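Long-range contacts in Esterase/lipase (Uncultured bacterium, PDB 3K6K), which probably hydrolyses carboxylic ester bonds, as an alpha/beta-hydrolase-fold esterase/lipase related to hormone-sensitive lipase: residues V68-A74 / A112-D118; R54-L60 / T104-K108; A148-A154 / P176-V182; R42-E46 / I92-T98; L84-G88 / H99-T103. All blocks are in the same frame, centred on the assembly; numbering follows the deposited sequence.

Contact 1: residues V68-A74 / A112-D118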
# COMPACT_ATOMS: atom_id res chain seq x y z
N VAL A 68 -16.03 -10.60 -27.85
CA VAL A 68 -16.19 -9.30 -27.18
C VAL A 68 -15.35 -8.26 -27.91
O VAL A 68 -14.15 -8.47 -28.12
CB VAL A 68 -15.74 -9.38 -25.74
CG1 VAL A 68 -16.13 -8.10 -25.00
CG2 VAL A 68 -16.24 -10.67 -25.09
N PRO A 69 -15.96 -7.15 -28.32
CA PRO A 69 -15.26 -6.12 -29.12
C PRO A 69 -14.16 -5.48 -28.31
O PRO A 69 -14.32 -5.26 -27.11
CB PRO A 69 -16.37 -5.07 -29.42
CG PRO A 69 -17.63 -5.80 -29.28
CD PRO A 69 -17.38 -6.79 -28.12
N CYS A 70 -13.04 -5.21 -28.95
CA CYS A 70 -12.01 -4.53 -28.26
C CYS A 70 -11.17 -3.70 -29.18
O CYS A 70 -11.16 -3.92 -30.38
CB CYS A 70 -11.16 -5.53 -27.44
SG CYS A 70 -10.06 -6.59 -28.40
N ILE A 71 -10.48 -2.72 -28.61
CA ILE A 71 -9.49 -1.99 -29.34
C ILE A 71 -8.14 -2.48 -28.87
O ILE A 71 -7.77 -2.30 -27.71
CB ILE A 71 -9.60 -0.47 -29.14
CG1 ILE A 71 -10.95 0.05 -29.62
CG2 ILE A 71 -8.42 0.27 -29.80
CD1 ILE A 71 -11.13 1.58 -29.29
N ARG A 72 -7.40 -3.12 -29.78
CA ARG A 72 -6.07 -3.59 -29.52
C ARG A 72 -5.12 -2.44 -29.82
O ARG A 72 -5.35 -1.68 -30.78
CB ARG A 72 -5.78 -4.79 -30.42
CG ARG A 72 -4.46 -5.46 -30.17
CD ARG A 72 -4.23 -6.72 -31.01
NE ARG A 72 -3.65 -6.43 -32.32
CZ ARG A 72 -4.19 -6.84 -33.46
NH1 ARG A 72 -5.32 -7.58 -33.45
NH2 ARG A 72 -3.60 -6.53 -34.62
N GLN A 73 -4.07 -2.31 -29.01
CA GLN A 73 -3.24 -1.11 -28.99
C GLN A 73 -1.81 -1.52 -28.74
O GLN A 73 -1.51 -2.31 -27.80
CB GLN A 73 -3.72 -0.14 -27.87
CG GLN A 73 -5.24 0.04 -27.79
CD GLN A 73 -5.77 0.96 -26.68
OE1 GLN A 73 -6.94 0.83 -26.27
NE2 GLN A 73 -4.97 1.92 -26.23
N ALA A 74 -0.92 -0.98 -29.56
CA ALA A 74 0.50 -1.31 -29.50
C ALA A 74 1.35 -0.47 -30.46
O ALA A 74 0.86 0.03 -31.51
CB ALA A 74 0.68 -2.76 -29.81
N ALA A 112 3.94 -3.32 -24.56
CA ALA A 112 2.97 -4.37 -24.57
C ALA A 112 1.91 -4.13 -25.65
O ALA A 112 1.73 -3.02 -26.20
CB ALA A 112 2.29 -4.44 -23.19
N THR A 113 1.17 -5.20 -25.90
CA THR A 113 -0.01 -5.12 -26.66
C THR A 113 -1.14 -5.06 -25.65
O THR A 113 -1.34 -5.96 -24.86
CB THR A 113 -0.15 -6.32 -27.61
OG1 THR A 113 1.01 -6.39 -28.45
CG2 THR A 113 -1.41 -6.22 -28.45
N LEU A 114 -1.92 -3.99 -25.71
CA LEU A 114 -2.98 -3.84 -24.76
C LEU A 114 -4.29 -4.04 -25.51
O LEU A 114 -4.44 -3.60 -26.64
CB LEU A 114 -2.87 -2.45 -24.11
CG LEU A 114 -3.94 -2.04 -23.12
CD1 LEU A 114 -3.35 -1.07 -22.06
CD2 LEU A 114 -5.09 -1.38 -23.88
N TRP A 115 -5.25 -4.70 -24.89
CA TRP A 115 -6.51 -5.05 -25.51
C TRP A 115 -7.51 -4.41 -24.58
O TRP A 115 -7.71 -4.93 -23.49
CB TRP A 115 -6.75 -6.56 -25.41
CG TRP A 115 -5.71 -7.39 -26.12
CD1 TRP A 115 -4.44 -7.62 -25.70
CD2 TRP A 115 -5.86 -8.09 -27.37
NE1 TRP A 115 -3.78 -8.42 -26.60
CE2 TRP A 115 -4.63 -8.72 -27.64
CE3 TRP A 115 -6.93 -8.23 -28.30
CZ2 TRP A 115 -4.41 -9.49 -28.82
CZ3 TRP A 115 -6.73 -9.01 -29.45
CH2 TRP A 115 -5.47 -9.64 -29.70
N SER A 116 -8.10 -3.30 -25.00
CA SER A 116 -9.05 -2.60 -24.16
C SER A 116 -10.46 -3.09 -24.45
O SER A 116 -11.04 -2.88 -25.54
CB SER A 116 -8.90 -1.07 -24.29
OG SER A 116 -9.83 -0.39 -23.45
N LEU A 117 -11.01 -3.79 -23.47
CA LEU A 117 -12.22 -4.53 -23.73
C LEU A 117 -13.42 -3.64 -23.77
O LEU A 117 -13.54 -2.81 -22.91
CB LEU A 117 -12.42 -5.59 -22.66
CG LEU A 117 -13.51 -6.57 -23.02
CD1 LEU A 117 -12.88 -7.61 -23.96
CD2 LEU A 117 -14.14 -7.21 -21.77
N ASP A 118 -14.31 -3.80 -24.76
CA ASP A 118 -15.66 -3.18 -24.71
C ASP A 118 -16.67 -4.10 -24.02
O ASP A 118 -17.68 -4.50 -24.62
CB ASP A 118 -16.15 -2.76 -26.12
CG ASP A 118 -17.09 -1.54 -26.12
OD1 ASP A 118 -17.88 -1.28 -25.18
OD2 ASP A 118 -17.02 -0.81 -27.11
O HOH W 1 -8.87 1.98 -24.02
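Two neighbouring strands, 68-74 and 113-117, pair antiparallel near one side of the central sheet, their axes 4.6 Å apart and at 160°. I71 and S116 form a hydrogen-bonded pair (S116 N to I71 O 2.9 Å, I71 N to S116 O 3.1 Å), as do Q73 and L114 (Q73 N to L114 O and L114 N to Q73 O, each 2.7 Å). The non-hydrogen-bonded pairs R72-W115 and C70-L117 alternate with them, and D118 N to P69 O at 2.8 Å extends the pairing. In the mixed sheet of the alpha/beta hydrolase fold this step leads from strand 59-65 to the parallel run beginning with 113-117. On the face of W115 and L117, covered by helix 129-145, V68 CG1 meets L117 CD1 at 3.4 Å. The broad W115 indole suits its place: R72 CD lies over one face, 3.6 Å from the six-membered ring centroid in a CH-pi contact, C70 SG lies at its edge, 3.5 Å from W115 CE3, and its NE1 bonds H82. On the face of I71, Q73 and S116, beneath helix 96-110, a water bridges Q73 OE1 (3.2 Å) and S116 OG (2.6 Å), while the Q73 amide nitrogen bonds T103 of that helix.

Contact 2: residues R54-L60 / T104-K108. With SO4 (sulfate ion), chain E.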
# COMPACT_ATOMS: atom_id res chain seq x y z
N ARG A 54 -3.23 11.04 -27.21
CA ARG A 54 -3.04 9.59 -27.23
C ARG A 54 -1.55 9.31 -27.56
O ARG A 54 -0.91 10.09 -28.23
CB ARG A 54 -3.95 8.95 -28.28
CG ARG A 54 -5.41 9.23 -28.03
CD ARG A 54 -6.21 8.86 -29.21
NE ARG A 54 -7.65 9.18 -29.10
CZ ARG A 54 -8.55 8.83 -30.03
NH1 ARG A 54 -8.16 8.16 -31.13
NH2 ARG A 54 -9.83 9.13 -29.88
N ALA A 55 -0.97 8.23 -27.07
CA ALA A 55 0.47 8.14 -27.24
C ALA A 55 0.84 8.04 -28.74
O ALA A 55 0.18 7.35 -29.53
CB ALA A 55 1.07 7.01 -26.41
N GLU A 56 1.87 8.79 -29.12
CA GLU A 56 2.33 8.81 -30.50
C GLU A 56 2.79 7.42 -30.80
O GLU A 56 3.47 6.81 -29.99
CB GLU A 56 3.48 9.80 -30.69
CG GLU A 56 4.25 9.66 -32.05
CD GLU A 56 5.10 10.92 -32.37
OE1 GLU A 56 5.30 11.21 -33.57
OE2 GLU A 56 5.55 11.62 -31.42
N GLY A 57 2.38 6.90 -31.95
CA GLY A 57 2.95 5.65 -32.44
C GLY A 57 2.20 4.43 -31.97
O GLY A 57 2.63 3.30 -32.25
N VAL A 58 1.12 4.64 -31.24
CA VAL A 58 0.28 3.55 -30.78
C VAL A 58 -0.82 3.32 -31.79
O VAL A 58 -1.68 4.11 -31.92
CB VAL A 58 -0.32 3.73 -29.34
CG1 VAL A 58 -1.25 2.67 -29.06
CG2 VAL A 58 0.71 3.70 -28.32
N GLU A 59 -0.76 2.19 -32.47
CA GLU A 59 -1.72 1.83 -33.53
C GLU A 59 -2.95 1.23 -32.92
O GLU A 59 -2.87 0.41 -31.98
CB GLU A 59 -1.08 0.91 -34.59
CG GLU A 59 0.08 1.68 -35.24
CD GLU A 59 0.86 0.95 -36.34
OE1 GLU A 59 1.47 1.69 -37.15
OE2 GLU A 59 0.89 -0.30 -36.43
N LEU A 60 -4.09 1.67 -33.45
CA LEU A 60 -5.36 1.24 -32.90
C LEU A 60 -6.07 0.24 -33.79
O LEU A 60 -6.74 0.61 -34.76
CB LEU A 60 -6.28 2.45 -32.63
CG LEU A 60 -5.83 3.51 -31.65
CD1 LEU A 60 -6.79 4.74 -31.57
CD2 LEU A 60 -5.56 2.87 -30.26
N THR A 104 -3.30 3.97 -24.10
CA THR A 104 -2.24 4.12 -25.09
C THR A 104 -0.94 4.41 -24.40
O THR A 104 0.12 3.97 -24.87
CB THR A 104 -2.55 5.23 -26.15
OG1 THR A 104 -2.86 6.45 -25.48
CG2 THR A 104 -3.73 4.81 -27.08
N GLN A 105 -1.00 5.14 -23.29
CA GLN A 105 0.22 5.33 -22.48
C GLN A 105 0.64 4.00 -21.86
O GLN A 105 1.80 3.61 -21.94
CB GLN A 105 0.09 6.45 -21.40
CG GLN A 105 -0.16 7.84 -21.91
CD GLN A 105 1.03 8.41 -22.73
OE1 GLN A 105 0.90 9.43 -23.46
NE2 GLN A 105 2.17 7.75 -22.61
N LEU A 106 -0.30 3.25 -21.28
CA LEU A 106 0.06 1.94 -20.72
C LEU A 106 0.78 1.13 -21.81
O LEU A 106 1.83 0.54 -21.56
CB LEU A 106 -1.15 1.27 -20.12
CG LEU A 106 -1.77 1.98 -18.92
CD1 LEU A 106 -3.13 1.36 -18.53
CD2 LEU A 106 -0.79 1.97 -17.74
N ALA A 107 0.22 1.09 -23.03
CA ALA A 107 0.81 0.28 -24.12
C ALA A 107 2.27 0.73 -24.53
O ALA A 107 3.18 -0.07 -24.55
CB ALA A 107 -0.13 0.27 -25.34
N LYS A 108 2.45 2.01 -24.83
CA LYS A 108 3.73 2.52 -25.22
C LYS A 108 4.85 2.32 -24.16
O LYS A 108 5.90 1.74 -24.47
CB LYS A 108 3.61 4.00 -25.57
CG LYS A 108 4.90 4.63 -26.05
CD LYS A 108 4.59 5.99 -26.65
CE LYS A 108 5.83 6.67 -27.24
NZ LYS A 108 6.09 6.28 -28.69
S SO4 E . 3.63 10.65 -26.13
O1 SO4 E . 3.21 11.07 -24.80
O2 SO4 E . 4.09 9.25 -26.04
O3 SO4 E . 2.46 10.88 -26.98
O4 SO4 E . 4.72 11.44 -26.68
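Residues 54-60 run as a loop into the start of strand 59-65 and make a type II beta turn from A55 to V58, closed by a weak V58 N to A55 O bond of 3.3 Å. G57, with phi/psi of 90/3, takes the turn position where a CB would crowd the preceding carbonyl. Residues 104-108 are helical, and A55 sits nearest T104, with 5.3 Å between CA atoms. The backbone donor A55 N reaches T104 OG1 at 3.0 Å; that hydroxyl is also bonded to L100 O one turn earlier, so threonine serves helix and loop together. K108 extends its long chain so that NZ donates to E56 O at 3.0 Å. Between these bonds, small A55 lets its CB approach K108 CD (3.7 Å), and V58 CG1 packs on T104 CG2 (3.8 Å). A sulfate, probably from the crystallisation liquor, accepts from E56 N through O3 at 3.0 Å. The contact lies at the surface, where V58 and T104 both touch Q73 of strand 68-74 and L60 reaches L100 of helix 96-110.

Contact 3: residues A148-A154 / P176-V182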
# COMPACT_ATOMS: atom_id res chain seq x y z
N ALA A 148 -0.40 -17.83 -19.60
CA ALA A 148 -0.94 -16.85 -18.64
C ALA A 148 0.12 -15.89 -18.06
O ALA A 148 -0.28 -14.88 -17.46
CB ALA A 148 -1.74 -17.50 -17.51
N ASP A 149 1.41 -16.19 -18.27
CA ASP A 149 2.52 -15.53 -17.61
C ASP A 149 3.00 -14.35 -18.41
O ASP A 149 4.06 -13.74 -18.12
CB ASP A 149 3.71 -16.48 -17.53
CG ASP A 149 3.45 -17.71 -16.67
OD1 ASP A 149 4.13 -18.75 -16.89
OD2 ASP A 149 2.59 -17.67 -15.77
N ARG A 150 2.28 -14.06 -19.48
CA ARG A 150 2.60 -12.87 -20.21
C ARG A 150 1.41 -11.92 -20.28
O ARG A 150 1.41 -10.99 -21.04
CB ARG A 150 3.28 -13.21 -21.56
CG ARG A 150 4.85 -13.11 -21.44
CD ARG A 150 5.63 -13.83 -22.56
NE ARG A 150 4.81 -14.88 -23.18
CZ ARG A 150 5.28 -15.86 -23.94
NH1 ARG A 150 6.60 -15.96 -24.18
NH2 ARG A 150 4.41 -16.76 -24.44
N ILE A 151 0.46 -12.14 -19.38
CA ILE A 151 -0.72 -11.33 -19.32
C ILE A 151 -0.79 -10.63 -17.98
O ILE A 151 -0.58 -11.28 -16.93
CB ILE A 151 -1.97 -12.16 -19.52
CG1 ILE A 151 -1.88 -12.86 -20.89
CG2 ILE A 151 -3.20 -11.29 -19.49
CD1 ILE A 151 -2.96 -13.89 -21.04
N ILE A 152 -1.03 -9.31 -18.02
CA ILE A 152 -1.49 -8.52 -16.89
C ILE A 152 -2.95 -8.09 -17.05
O ILE A 152 -3.43 -7.80 -18.15
CB ILE A 152 -0.64 -7.26 -16.75
CG1 ILE A 152 0.85 -7.62 -16.51
CG2 ILE A 152 -1.22 -6.39 -15.66
CD1 ILE A 152 1.17 -8.10 -15.02
N ILE A 153 -3.68 -8.00 -15.95
CA ILE A 153 -5.05 -7.53 -16.03
C ILE A 153 -5.11 -6.20 -15.29
O ILE A 153 -4.70 -6.14 -14.12
CB ILE A 153 -6.02 -8.47 -15.37
CG1 ILE A 153 -5.63 -9.91 -15.64
CG2 ILE A 153 -7.41 -8.17 -15.79
CD1 ILE A 153 -5.95 -10.43 -17.02
N ALA A 154 -5.60 -5.17 -15.99
CA ALA A 154 -5.59 -3.78 -15.54
C ALA A 154 -6.96 -3.14 -15.75
O ALA A 154 -7.77 -3.61 -16.51
CB ALA A 154 -4.53 -3.01 -16.27
N PRO A 176 -5.86 -20.75 -15.66
CA PRO A 176 -4.68 -20.34 -14.89
C PRO A 176 -4.78 -18.86 -14.51
O PRO A 176 -5.70 -18.18 -14.98
CB PRO A 176 -3.50 -20.58 -15.84
CG PRO A 176 -4.10 -20.72 -17.21
CD PRO A 176 -5.55 -21.11 -17.05
N MET A 177 -3.87 -18.39 -13.64
CA MET A 177 -3.83 -16.99 -13.21
C MET A 177 -2.73 -16.26 -13.96
O MET A 177 -1.71 -16.84 -14.26
CB MET A 177 -3.63 -16.86 -11.70
CG MET A 177 -4.83 -17.26 -10.83
SD MET A 177 -6.34 -16.32 -11.14
CE MET A 177 -7.22 -16.54 -9.65
N PRO A 178 -2.96 -14.96 -14.24
CA PRO A 178 -2.08 -14.10 -14.99
C PRO A 178 -0.86 -13.71 -14.19
O PRO A 178 -0.77 -14.01 -13.03
CB PRO A 178 -2.92 -12.86 -15.26
CG PRO A 178 -4.31 -13.21 -14.93
CD PRO A 178 -4.22 -14.28 -13.89
N ALA A 179 0.11 -13.07 -14.86
CA ALA A 179 1.29 -12.59 -14.17
C ALA A 179 1.02 -11.52 -13.10
O ALA A 179 1.83 -11.39 -12.23
CB ALA A 179 2.33 -12.11 -15.17
N GLY A 180 -0.10 -10.80 -13.14
CA GLY A 180 -0.44 -9.75 -12.12
C GLY A 180 -1.76 -8.99 -12.37
O GLY A 180 -2.36 -9.08 -13.43
N LEU A 181 -2.24 -8.28 -11.37
CA LEU A 181 -3.40 -7.48 -11.50
C LEU A 181 -2.99 -6.02 -11.22
O LEU A 181 -2.44 -5.76 -10.12
CB LEU A 181 -4.44 -7.95 -10.47
CG LEU A 181 -4.88 -9.44 -10.52
CD1 LEU A 181 -5.60 -9.86 -9.28
CD2 LEU A 181 -5.78 -9.72 -11.71
N VAL A 182 -3.22 -5.08 -12.16
CA VAL A 182 -3.16 -3.63 -11.83
C VAL A 182 -4.52 -2.95 -11.70
O VAL A 182 -5.41 -3.12 -12.53
CB VAL A 182 -2.32 -2.87 -12.81
CG1 VAL A 182 -2.13 -1.42 -12.33
CG2 VAL A 182 -0.95 -3.54 -12.96
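I153 lies at the apolar centre, its CG1 3.6 Å from P178 CG and its CB 3.9 Å from L181 CD2; helix 158-172 covers this face through T163 and M167. On the opposite face I152 CG2 meets V182 CG2 at 3.9 Å, and A154 CB, small enough to sit close, lies 4.1 Å from V182 CB. G180 suits its place beside I152, because a CB there would stand only 3.1 Å from I152 CD1. Further out, A148 CB rests on P176 CB at 3.9 Å. The polar edge is main chain: I153 N donates to G180 O (3.0 Å), V182 N to I153 O (2.7 Å), and A179 N to I151 O (2.8 Å), with a weak second bond from A179 N to A148 O at 3.2 Å. Helix 158-172 connects these adjacent parallel strands in a beta-alpha-beta crossover, and strand 151-156 leads to the likely nucleophile elbow. Backbone hydrogen bonds and close apolar packing thus join the strands, with no salt bridge between them.

Contact 4: residues R42-E46 / I92-T98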
# COMPACT_ATOMS: atom_id res chain seq x y z
N ARG A 42 -23.10 9.33 -21.75
CA ARG A 42 -22.22 8.48 -22.51
C ARG A 42 -21.69 9.18 -23.75
O ARG A 42 -20.46 9.19 -23.96
CB ARG A 42 -22.90 7.17 -22.87
CG ARG A 42 -23.37 6.32 -21.65
CD ARG A 42 -23.65 4.94 -22.22
NE ARG A 42 -24.11 3.99 -21.23
CZ ARG A 42 -24.85 2.90 -21.51
NH1 ARG A 42 -25.27 2.64 -22.75
NH2 ARG A 42 -25.21 2.08 -20.53
N ALA A 43 -22.61 9.77 -24.53
CA ALA A 43 -22.27 10.55 -25.72
C ALA A 43 -21.32 11.71 -25.41
O ALA A 43 -20.40 11.94 -26.17
CB ALA A 43 -23.52 11.06 -26.47
N GLY A 44 -21.54 12.37 -24.27
CA GLY A 44 -20.73 13.50 -23.79
C GLY A 44 -19.40 13.16 -23.11
O GLY A 44 -18.44 13.91 -23.19
N MET A 45 -19.33 12.02 -22.43
CA MET A 45 -18.05 11.47 -22.07
C MET A 45 -17.25 11.17 -23.34
O MET A 45 -16.07 11.47 -23.42
CB MET A 45 -18.26 10.21 -21.26
CG MET A 45 -17.10 9.82 -20.38
SD MET A 45 -17.52 8.33 -19.41
CE MET A 45 -19.21 8.81 -18.87
N GLU A 46 -17.91 10.63 -24.36
CA GLU A 46 -17.23 10.29 -25.61
C GLU A 46 -16.64 11.56 -26.26
O GLU A 46 -15.47 11.58 -26.62
CB GLU A 46 -18.13 9.52 -26.61
CG GLU A 46 -18.60 8.07 -26.22
CD GLU A 46 -17.50 6.99 -26.38
OE1 GLU A 46 -16.38 7.32 -26.78
OE2 GLU A 46 -17.73 5.78 -26.13
N ILE A 92 -21.67 1.63 -15.91
CA ILE A 92 -22.77 2.09 -16.75
C ILE A 92 -22.32 2.97 -17.90
O ILE A 92 -23.15 3.36 -18.72
CB ILE A 92 -23.89 2.83 -15.94
CG1 ILE A 92 -23.33 4.04 -15.25
CG2 ILE A 92 -24.49 1.93 -14.86
CD1 ILE A 92 -24.42 5.06 -14.83
N SER A 93 -21.04 3.29 -17.98
CA SER A 93 -20.51 4.10 -19.06
C SER A 93 -19.06 3.76 -19.31
O SER A 93 -18.48 2.96 -18.58
CB SER A 93 -20.62 5.55 -18.72
OG SER A 93 -20.23 5.76 -17.37
N GLY A 94 -18.49 4.36 -20.34
CA GLY A 94 -17.09 4.33 -20.54
C GLY A 94 -16.91 3.45 -21.74
O GLY A 94 -17.85 2.79 -22.12
N SER A 95 -15.70 3.41 -22.33
CA SER A 95 -15.50 2.51 -23.47
C SER A 95 -14.03 2.48 -23.79
O SER A 95 -13.26 3.30 -23.29
CB SER A 95 -16.25 3.06 -24.68
OG SER A 95 -15.65 4.30 -25.12
N PRO A 96 -13.61 1.55 -24.65
CA PRO A 96 -12.21 1.61 -24.98
C PRO A 96 -11.77 3.01 -25.51
O PRO A 96 -10.69 3.51 -25.15
CB PRO A 96 -12.08 0.50 -26.00
CG PRO A 96 -13.05 -0.52 -25.52
CD PRO A 96 -14.23 0.26 -25.05
N SER A 97 -12.65 3.66 -26.27
CA SER A 97 -12.39 4.99 -26.82
C SER A 97 -12.22 6.06 -25.78
O SER A 97 -11.30 6.81 -25.90
CB SER A 97 -13.47 5.45 -27.82
OG SER A 97 -13.41 4.59 -28.95
N THR A 98 -13.13 6.18 -24.82
CA THR A 98 -12.96 7.17 -23.74
C THR A 98 -11.66 7.03 -22.96
O THR A 98 -11.30 7.98 -22.28
CB THR A 98 -14.02 7.03 -22.69
OG1 THR A 98 -14.10 5.65 -22.26
CG2 THR A 98 -15.35 7.49 -23.23
O HOH W 2 -19.46 6.47 -22.02
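Helix 38-49 packs against residues 92-98, a loop that runs into helix 96-110, and hydrogen bonds at both ends join them. At one end R42 NE donates to I92 O at 2.8 Å. A weak second bond runs from R42 NH2 to I92 O at 3.0 Å. A long, multi-donor arginine suits this spot, since R42 NH1 also makes a salt bridge to E124. At the other end S95 OG donates to E46 OE2 at 2.7 Å, and S95 OG accepts from T98 N at 3.2 Å: S95 is the N-cap of helix 96-110, so its hydroxyl is used both as donor and acceptor. T98 OG1 in turn donates to S95 O at 2.7 Å. Between the ends, a water accepts from G94 N at 2.9 Å and donates weakly to R42 O at 3.5 Å, a carbonyl already taken by E46 N at 3.0 Å within the helix. S93 OG is bonded to G89 O, outside the contact. G94, at phi/psi 110/169, adopts angles where a side chain would strike the preceding carbonyl. Flexible M45 fills the gap, with CE 3.5 Å from S93 OG and CG 4.1 Å from T98 CG2. Helix 38-49, in the N-terminal region that probably forms part of the cap, as in hormone-sensitive-lipase relatives, meets the start of helix 96-110, while P96 faces I71 of strand 68-74 and I92 packs on L38.

Contact 5: residues L84-G88 / H99-T103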
# COMPACT_ATOMS: atom_id res chain seq x y z
N LEU A 84 -4.64 -6.97 -20.58
CA LEU A 84 -6.02 -7.03 -20.87
C LEU A 84 -6.66 -5.96 -19.98
O LEU A 84 -6.63 -6.11 -18.77
CB LEU A 84 -6.55 -8.41 -20.49
CG LEU A 84 -8.07 -8.62 -20.63
CD1 LEU A 84 -8.51 -8.12 -22.04
CD2 LEU A 84 -8.48 -10.09 -20.39
N TYR A 85 -7.21 -4.90 -20.60
CA TYR A 85 -7.69 -3.70 -19.88
C TYR A 85 -9.24 -3.57 -19.76
O TYR A 85 -9.95 -3.67 -20.76
CB TYR A 85 -7.08 -2.40 -20.46
CG TYR A 85 -7.26 -1.22 -19.52
CD1 TYR A 85 -8.45 -0.49 -19.51
CD2 TYR A 85 -6.24 -0.87 -18.60
CE1 TYR A 85 -8.63 0.56 -18.59
CE2 TYR A 85 -6.40 0.16 -17.70
CZ TYR A 85 -7.60 0.88 -17.69
OH TYR A 85 -7.77 1.91 -16.78
N PHE A 86 -9.73 -3.26 -18.56
CA PHE A 86 -11.14 -2.96 -18.41
C PHE A 86 -11.36 -1.50 -17.97
O PHE A 86 -10.85 -1.09 -16.95
CB PHE A 86 -11.83 -3.92 -17.41
CG PHE A 86 -11.46 -5.34 -17.57
CD1 PHE A 86 -11.66 -6.00 -18.79
CD2 PHE A 86 -10.93 -6.06 -16.50
CE1 PHE A 86 -11.33 -7.34 -18.93
CE2 PHE A 86 -10.59 -7.43 -16.63
CZ PHE A 86 -10.78 -8.06 -17.84
N HIS A 87 -12.14 -0.72 -18.72
CA HIS A 87 -12.32 0.70 -18.44
C HIS A 87 -13.30 0.92 -17.28
O HIS A 87 -14.01 0.03 -16.90
CB HIS A 87 -12.85 1.41 -19.72
CG HIS A 87 -14.26 1.06 -20.04
ND1 HIS A 87 -14.59 0.06 -20.94
CD2 HIS A 87 -15.42 1.49 -19.51
CE1 HIS A 87 -15.91 -0.03 -21.00
NE2 HIS A 87 -16.43 0.82 -20.14
N GLY A 88 -13.29 2.10 -16.70
CA GLY A 88 -14.20 2.39 -15.63
C GLY A 88 -15.33 3.22 -16.17
O GLY A 88 -15.42 3.46 -17.42
N HIS A 99 -10.98 5.87 -23.01
CA HIS A 99 -9.82 5.63 -22.11
C HIS A 99 -8.50 5.56 -22.92
O HIS A 99 -7.38 5.40 -22.38
CB HIS A 99 -10.06 4.40 -21.22
CG HIS A 99 -11.03 4.67 -20.12
ND1 HIS A 99 -10.73 4.45 -18.78
CD2 HIS A 99 -12.26 5.23 -20.14
CE1 HIS A 99 -11.76 4.81 -18.04
NE2 HIS A 99 -12.71 5.28 -18.84
N LEU A 100 -8.66 5.81 -24.22
CA LEU A 100 -7.51 5.82 -25.06
C LEU A 100 -6.43 6.59 -24.44
O LEU A 100 -5.29 6.09 -24.48
CB LEU A 100 -7.79 6.37 -26.45
CG LEU A 100 -8.60 5.29 -27.11
CD1 LEU A 100 -9.23 5.86 -28.37
CD2 LEU A 100 -7.71 4.14 -27.43
N VAL A 101 -6.72 7.77 -23.92
CA VAL A 101 -5.74 8.60 -23.25
C VAL A 101 -4.88 7.85 -22.23
O VAL A 101 -3.71 7.96 -22.25
CB VAL A 101 -6.30 9.93 -22.68
CG1 VAL A 101 -7.37 9.72 -21.69
CG2 VAL A 101 -5.22 10.73 -22.09
N LEU A 102 -5.50 7.07 -21.37
CA LEU A 102 -4.80 6.33 -20.36
C LEU A 102 -4.08 5.09 -20.97
O LEU A 102 -2.87 4.93 -20.76
CB LEU A 102 -5.77 5.97 -19.25
CG LEU A 102 -5.29 5.04 -18.12
CD1 LEU A 102 -3.86 5.26 -17.74
CD2 LEU A 102 -6.17 5.23 -16.89
N THR A 103 -4.81 4.27 -21.75
CA THR A 103 -4.36 2.93 -22.20
C THR A 103 -3.29 2.93 -23.27
O THR A 103 -2.46 2.02 -23.34
CB THR A 103 -5.52 2.02 -22.67
OG1 THR A 103 -6.15 2.57 -23.85
CG2 THR A 103 -6.54 1.86 -21.56
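Two CH-pi contacts and one aromatic pair join strand 84-86 and the turn after it to helix residues 99-103 in this buried meeting, where the axes of strand and helix pass 10.8 Å apart at 143°. T103 CG2 sits 3.7 Å from the centroid of the Y85 ring and only 12° off its normal, so a compact methyl lies over the broad phenol face. Likewise H87 CB lies 3.7 Å from the centroid of the H99 ring, 6° off the normal. The aromatic pair is edge-to-face: the edge of the H87 imidazole points toward the face of H99, with centroids 5.7 Å apart and planes at 55°. The strand and helix belong to the beta-alpha-beta unit of strand 82-86, helix 96-110 and strand 113-117. H87 and G88 open the HGGG sequence, which supplies oxyanion-hole amides in hormone-sensitive-lipase relatives and probably does so here; G88 lies close to the H99 ring. Van der Waals packing adds L102, whose CD2 is 3.7 Å from Y85 OH. No hydrogen bond crosses between the segments, and the polar groups find partners elsewhere in the chain: Y85 OH bonds D156, next to the likely nucleophile; T103 OG1 bonds the Q73 amide; and H87, stacked on Y119, gives its NE2 a weak bond to S93 O. Within the helix, T103 N donates to H99 O at 2.9 Å.

From the N terminus the chain opens contact 4 at helix 38-49, then contact 2 at 54-60, contact 1 at 68-74 and contact 5 at 84-88, before any has closed. Contact 4 closes first, at 92-98, crossing contacts 1, 2 and 5. The rest of helix 96-110 closes contact 5, at 99-103, whose short loop lies within those of contacts 1 and 2, and then contact 2, at 104-108. Contact 1 closes last, on strand 113-117, and crosses contact 2. Contact 3 follows, about 25 Å from contact 4 between centres. Together they tie helices 38-49 and 96-110 to the antiparallel strands at one side of the sheet and, through strand 82-86, to parallel strands 151-156 and 180-184.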